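Local atomic coordinates of probable thiol peroxidase (Aquifex aeolicus, PDB entry 2YZH), a protein that probably reduces hydrogen peroxide and organic hydroperoxides to water and alcohols with electrons from thioredoxin, as a peroxiredoxin of the Tpx subfamily. Residues V31-K35 with V107-Y113; V84-D88 with K129-A133. Residue numbers count along the deposited sequence, not the author numbering.

Interaction 1 (V31-K35 with V107-Y113)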
# COMPACT_ATOMS: atom_id res chain seq x y z
N VAL D 31 -9.04 7.73 -7.41
CA VAL D 31 -8.74 7.27 -8.76
C VAL D 31 -9.08 5.78 -8.80
O VAL D 31 -8.34 4.95 -8.27
CB VAL D 31 -7.26 7.47 -9.10
CG1 VAL D 31 -6.98 6.98 -10.52
CG2 VAL D 31 -6.89 8.94 -8.95
N VAL D 32 -10.21 5.46 -9.43
CA VAL D 32 -10.67 4.09 -9.52
C VAL D 32 -10.61 3.54 -10.95
O VAL D 32 -10.45 4.30 -11.91
CB VAL D 32 -12.11 3.97 -8.95
CG1 VAL D 32 -12.10 4.24 -7.44
CG2 VAL D 32 -13.04 4.97 -9.64
N VAL D 33 -10.74 2.23 -11.08
CA VAL D 33 -10.65 1.58 -12.38
C VAL D 33 -11.97 0.95 -12.80
O VAL D 33 -12.54 0.13 -12.05
CB VAL D 33 -9.54 0.48 -12.36
CG1 VAL D 33 -9.36 -0.11 -13.76
CG2 VAL D 33 -8.22 1.08 -11.87
N THR D 34 -12.48 1.32 -13.98
CA THR D 34 -13.74 0.78 -14.48
C THR D 34 -13.54 -0.58 -15.15
O THR D 34 -12.41 -1.01 -15.37
CB THR D 34 -14.44 1.76 -15.45
OG1 THR D 34 -13.52 2.17 -16.47
CG2 THR D 34 -14.92 2.99 -14.71
N LYS D 35 -14.64 -1.26 -15.48
CA LYS D 35 -14.56 -2.59 -16.07
C LYS D 35 -13.78 -2.70 -17.38
O LYS D 35 -13.39 -3.80 -17.78
CB LYS D 35 -15.97 -3.18 -16.25
CG LYS D 35 -16.89 -2.36 -17.13
CD LYS D 35 -18.30 -2.94 -17.11
CE LYS D 35 -19.23 -2.14 -18.01
NZ LYS D 35 -18.77 -2.15 -19.42
N VAL D 107 -19.80 0.82 -12.04
CA VAL D 107 -19.12 0.07 -11.00
C VAL D 107 -17.65 0.36 -11.24
O VAL D 107 -17.22 0.50 -12.39
CB VAL D 107 -19.37 -1.46 -11.10
CG1 VAL D 107 -20.85 -1.76 -10.91
CG2 VAL D 107 -18.89 -1.98 -12.45
N ALA D 108 -16.87 0.48 -10.17
CA ALA D 108 -15.45 0.76 -10.33
C ALA D 108 -14.68 0.13 -9.19
O ALA D 108 -15.22 -0.07 -8.10
CB ALA D 108 -15.21 2.26 -10.38
N SER D 109 -13.41 -0.18 -9.45
CA SER D 109 -12.54 -0.82 -8.47
C SER D 109 -11.52 0.12 -7.86
O SER D 109 -10.93 0.95 -8.55
CB SER D 109 -11.81 -1.99 -9.13
OG SER D 109 -10.89 -2.57 -8.23
N ASP D 110 -11.29 -0.05 -6.56
CA ASP D 110 -10.32 0.79 -5.85
C ASP D 110 -9.07 -0.02 -5.50
O ASP D 110 -8.27 0.37 -4.65
CB ASP D 110 -10.98 1.33 -4.57
CG ASP D 110 -10.15 2.40 -3.90
OD1 ASP D 110 -9.47 3.16 -4.62
OD2 ASP D 110 -10.19 2.50 -2.65
N PHE D 111 -8.88 -1.14 -6.19
CA PHE D 111 -7.73 -2.01 -5.92
C PHE D 111 -6.37 -1.37 -6.15
O PHE D 111 -5.42 -1.67 -5.45
CB PHE D 111 -7.82 -3.29 -6.78
CG PHE D 111 -7.10 -3.18 -8.11
CD1 PHE D 111 -5.77 -3.60 -8.23
CD2 PHE D 111 -7.73 -2.64 -9.22
CE1 PHE D 111 -5.09 -3.48 -9.45
CE2 PHE D 111 -7.06 -2.51 -10.45
CZ PHE D 111 -5.73 -2.94 -10.56
N ARG D 112 -6.29 -0.47 -7.12
CA ARG D 112 -5.00 0.11 -7.46
C ARG D 112 -4.37 1.07 -6.47
O ARG D 112 -3.19 0.95 -6.16
CB ARG D 112 -5.07 0.74 -8.85
CG ARG D 112 -3.75 1.25 -9.39
CD ARG D 112 -3.87 1.54 -10.88
NE ARG D 112 -3.86 0.30 -11.66
CZ ARG D 112 -4.34 0.19 -12.89
NH1 ARG D 112 -4.89 1.24 -13.49
NH2 ARG D 112 -4.27 -0.98 -13.53
N TYR D 113 -5.16 2.00 -5.95
CA TYR D 113 -4.63 2.99 -5.02
C TYR D 113 -5.31 2.98 -3.66
O TYR D 113 -4.83 3.62 -2.72
CB TYR D 113 -4.78 4.38 -5.64
CG TYR D 113 -4.03 4.54 -6.94
CD1 TYR D 113 -2.63 4.54 -6.97
CD2 TYR D 113 -4.71 4.73 -8.15
CE1 TYR D 113 -1.93 4.72 -8.17
CE2 TYR D 113 -4.02 4.91 -9.34
CZ TYR D 113 -2.63 4.90 -9.35
OH TYR D 113 -1.96 5.09 -10.53
O HOH W 1 -7.80 2.80 -6.70
O HOH W 2 -17.26 0.00 -14.92
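Val33 is the apolar centre: on the Ser109 face of the sheet its CG2 lies 4.0 Å from Phe111 CE2 and 3.7 Å from Arg112 NH1, over one guanidinium face. On the other face Val32 CG2 meets Ala108 CB at 3.5 Å, and Val31 CG1 reaches Tyr113 CE2 at 3.8 Å. Between the faces the backbones form an antiparallel hydrogen-bonded pair, Val33 N to Ser109 O and Ser109 N to Val33 O, both 2.8 Å (166° and 169°). This attaches strand 30-34 to 106-109 in the thioredoxin-like peroxiredoxin fold. The short axes cross at 119°, well short of antiparallel, and come within 4.3 Å, consistent with a short region of regular pairing. Waters bridge both ends: one accepts from Tyr113 N (2.9 Å) and donates to Val31 O and Asp110 OD1 (each 2.7 Å); the other links Lys35 N (3.0 Å) to Val107 O (2.6 Å). Asp110 OD2 accepts from Met116 N. Beyond the strand comes an ST turn, Phe111 N to Ser109 OG 3.2 Å; this OG also hydrogen-bonds to Asp88 O. At the polar edge, Arg112 salt-bridges Glu39 and donates to the Ala127 and Lys129 carbonyls of a second subunit, whose Lys129 NZ bonds Tyr113 OH.

Interaction 2 (V84-D88 with K129-A133); sequences VVSMD and KGILA
Met87 lies over the Gly130 carbonyl and the Ile131 and Leu132 residues, its CG 3.7 Å from Gly130 O, 4.2 Å from Ile131 CA and 4.0 Å from Leu132 CG. In this thioredoxin-like peroxiredoxin fold, the contact packs the C-terminal end of a central strand, 80-86, against the irregular loop that precedes strand 135-139. Val84 to Ser86 are extended; Met87 then leaves the strand at phi/psi -90/6, and Asp88 follows in an extended conformation at -62/146. Opposite, Gly130 adopts 95/-6, where a CB would jam against the preceding carbonyl O, while Ile131 (-104/161) and Leu132 (-89/141) are extended without belonging to a strand. Ser86 faces Leu132 and Met87 faces Ile131, each CA-CA pair 6.2 Å apart, too far for direct backbone pairing. Met87 takes the m, m, m rotamer and Leu132 m, t, their CA-CB bonds both directed at the opposing segment. Leu132 CD1 thereby comes within 3.9 Å of Val85 O, 4.1 Å of Val85 CG1 (chi1 t) and 4.1 Å of Ser86 CA. Ile131, m, m, brings CD1 4.3 Å from Met87 CB; Phe111 of a second subunit also packs on Ile131. Ser86, with chi1 p, closes an ST turn, its OG accepting from Asp88 N at 3.1 Å and donating to Asp88 OD2 at 2.5 Å. The Ser86 side chain is about 7 Å from that of Cys63, the predicted peroxidatic cysteine. Between the backbones, a single water accepts from Met87 N at 2.9 Å and from Leu132 N at 3.1 Å.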
# COMPACT_ATOMS: atom_id res chain seq x y z
N VAL D 84 -20.60 2.69 -7.89
CA VAL D 84 -20.50 1.69 -6.83
C VAL D 84 -19.02 1.30 -6.78
O VAL D 84 -18.47 0.85 -7.78
CB VAL D 84 -21.34 0.43 -7.14
CG1 VAL D 84 -21.13 -0.62 -6.05
CG2 VAL D 84 -22.82 0.80 -7.22
N VAL D 85 -18.39 1.46 -5.62
CA VAL D 85 -16.96 1.16 -5.49
C VAL D 85 -16.63 0.05 -4.51
O VAL D 85 -17.18 -0.01 -3.41
CB VAL D 85 -16.18 2.42 -5.06
CG1 VAL D 85 -14.68 2.13 -4.97
CG2 VAL D 85 -16.45 3.55 -6.04
N SER D 86 -15.70 -0.83 -4.90
CA SER D 86 -15.28 -1.93 -4.03
C SER D 86 -13.84 -2.29 -4.35
O SER D 86 -13.23 -1.74 -5.28
CB SER D 86 -16.15 -3.16 -4.26
OG SER D 86 -15.77 -3.82 -5.45
N MET D 87 -13.29 -3.23 -3.59
CA MET D 87 -11.92 -3.67 -3.81
C MET D 87 -11.86 -4.83 -4.80
O MET D 87 -10.80 -5.40 -5.01
CB MET D 87 -11.26 -4.08 -2.49
CG MET D 87 -11.06 -2.93 -1.51
SD MET D 87 -10.11 -1.57 -2.24
CE MET D 87 -8.43 -2.09 -1.93
N ASP D 88 -13.00 -5.19 -5.38
CA ASP D 88 -13.05 -6.28 -6.37
C ASP D 88 -12.17 -5.86 -7.54
O ASP D 88 -12.11 -4.68 -7.86
CB ASP D 88 -14.46 -6.47 -6.94
CG ASP D 88 -15.46 -6.93 -5.90
OD1 ASP D 88 -15.25 -8.00 -5.31
OD2 ASP D 88 -16.47 -6.22 -5.70
N LYS D 129 -10.55 -7.16 7.02
CA LYS D 129 -9.57 -6.08 7.05
C LYS D 129 -9.05 -5.86 5.62
O LYS D 129 -8.72 -6.81 4.92
CB LYS D 129 -8.40 -6.42 7.97
CG LYS D 129 -7.41 -5.27 8.10
CD LYS D 129 -6.18 -5.63 8.92
CE LYS D 129 -5.23 -6.51 8.13
NZ LYS D 129 -3.84 -6.38 8.67
N GLY D 130 -8.99 -4.60 5.19
CA GLY D 130 -8.51 -4.29 3.86
C GLY D 130 -9.61 -4.13 2.82
O GLY D 130 -9.34 -3.77 1.67
N ILE D 131 -10.84 -4.42 3.23
CA ILE D 131 -12.02 -4.34 2.37
C ILE D 131 -12.81 -3.07 2.73
O ILE D 131 -12.62 -2.51 3.80
CB ILE D 131 -12.92 -5.60 2.59
CG1 ILE D 131 -12.14 -6.85 2.19
CG2 ILE D 131 -14.20 -5.51 1.78
CD1 ILE D 131 -11.66 -6.84 0.75
N LEU D 132 -13.68 -2.61 1.84
CA LEU D 132 -14.45 -1.40 2.12
C LEU D 132 -15.76 -1.71 2.85
O LEU D 132 -16.42 -2.71 2.56
CB LEU D 132 -14.77 -0.65 0.82
CG LEU D 132 -13.58 -0.20 -0.04
CD1 LEU D 132 -14.09 0.73 -1.14
CD2 LEU D 132 -12.54 0.51 0.82
N ALA D 133 -16.12 -0.85 3.80
CA ALA D 133 -17.37 -1.02 4.54
C ALA D 133 -18.51 -0.51 3.66
O ALA D 133 -18.29 0.18 2.66
CB ALA D 133 -17.33 -0.24 5.85
O HOH W 3 -14.60 -3.51 -1.03

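In the fold
From the N terminus the chain enters interaction 1 at 31-35, passes 84-88 of interaction 2, returns to 107-113 to close the first loop across 71 intervening residues, and reaches 129-133 to close the second across 40. The segments alternate, so the contacts cross rather than nest. Strands 106-109 and 80-86 are parallel neighbours in the mixed sheet, which ties the two together: the centres are 10 Å apart, Asp110 N lies 2.9 Å from Ser86 O, and Ser109 OG lies 2.5 Å from Asp88 O, both probable hydrogen bonds. Interaction 1 pairs strand 30-34 with its neighbour 106-109 within the sheet, interaction 2 packs the loop before 135-139 against the end of strand 80-86, and both touch a second subunit.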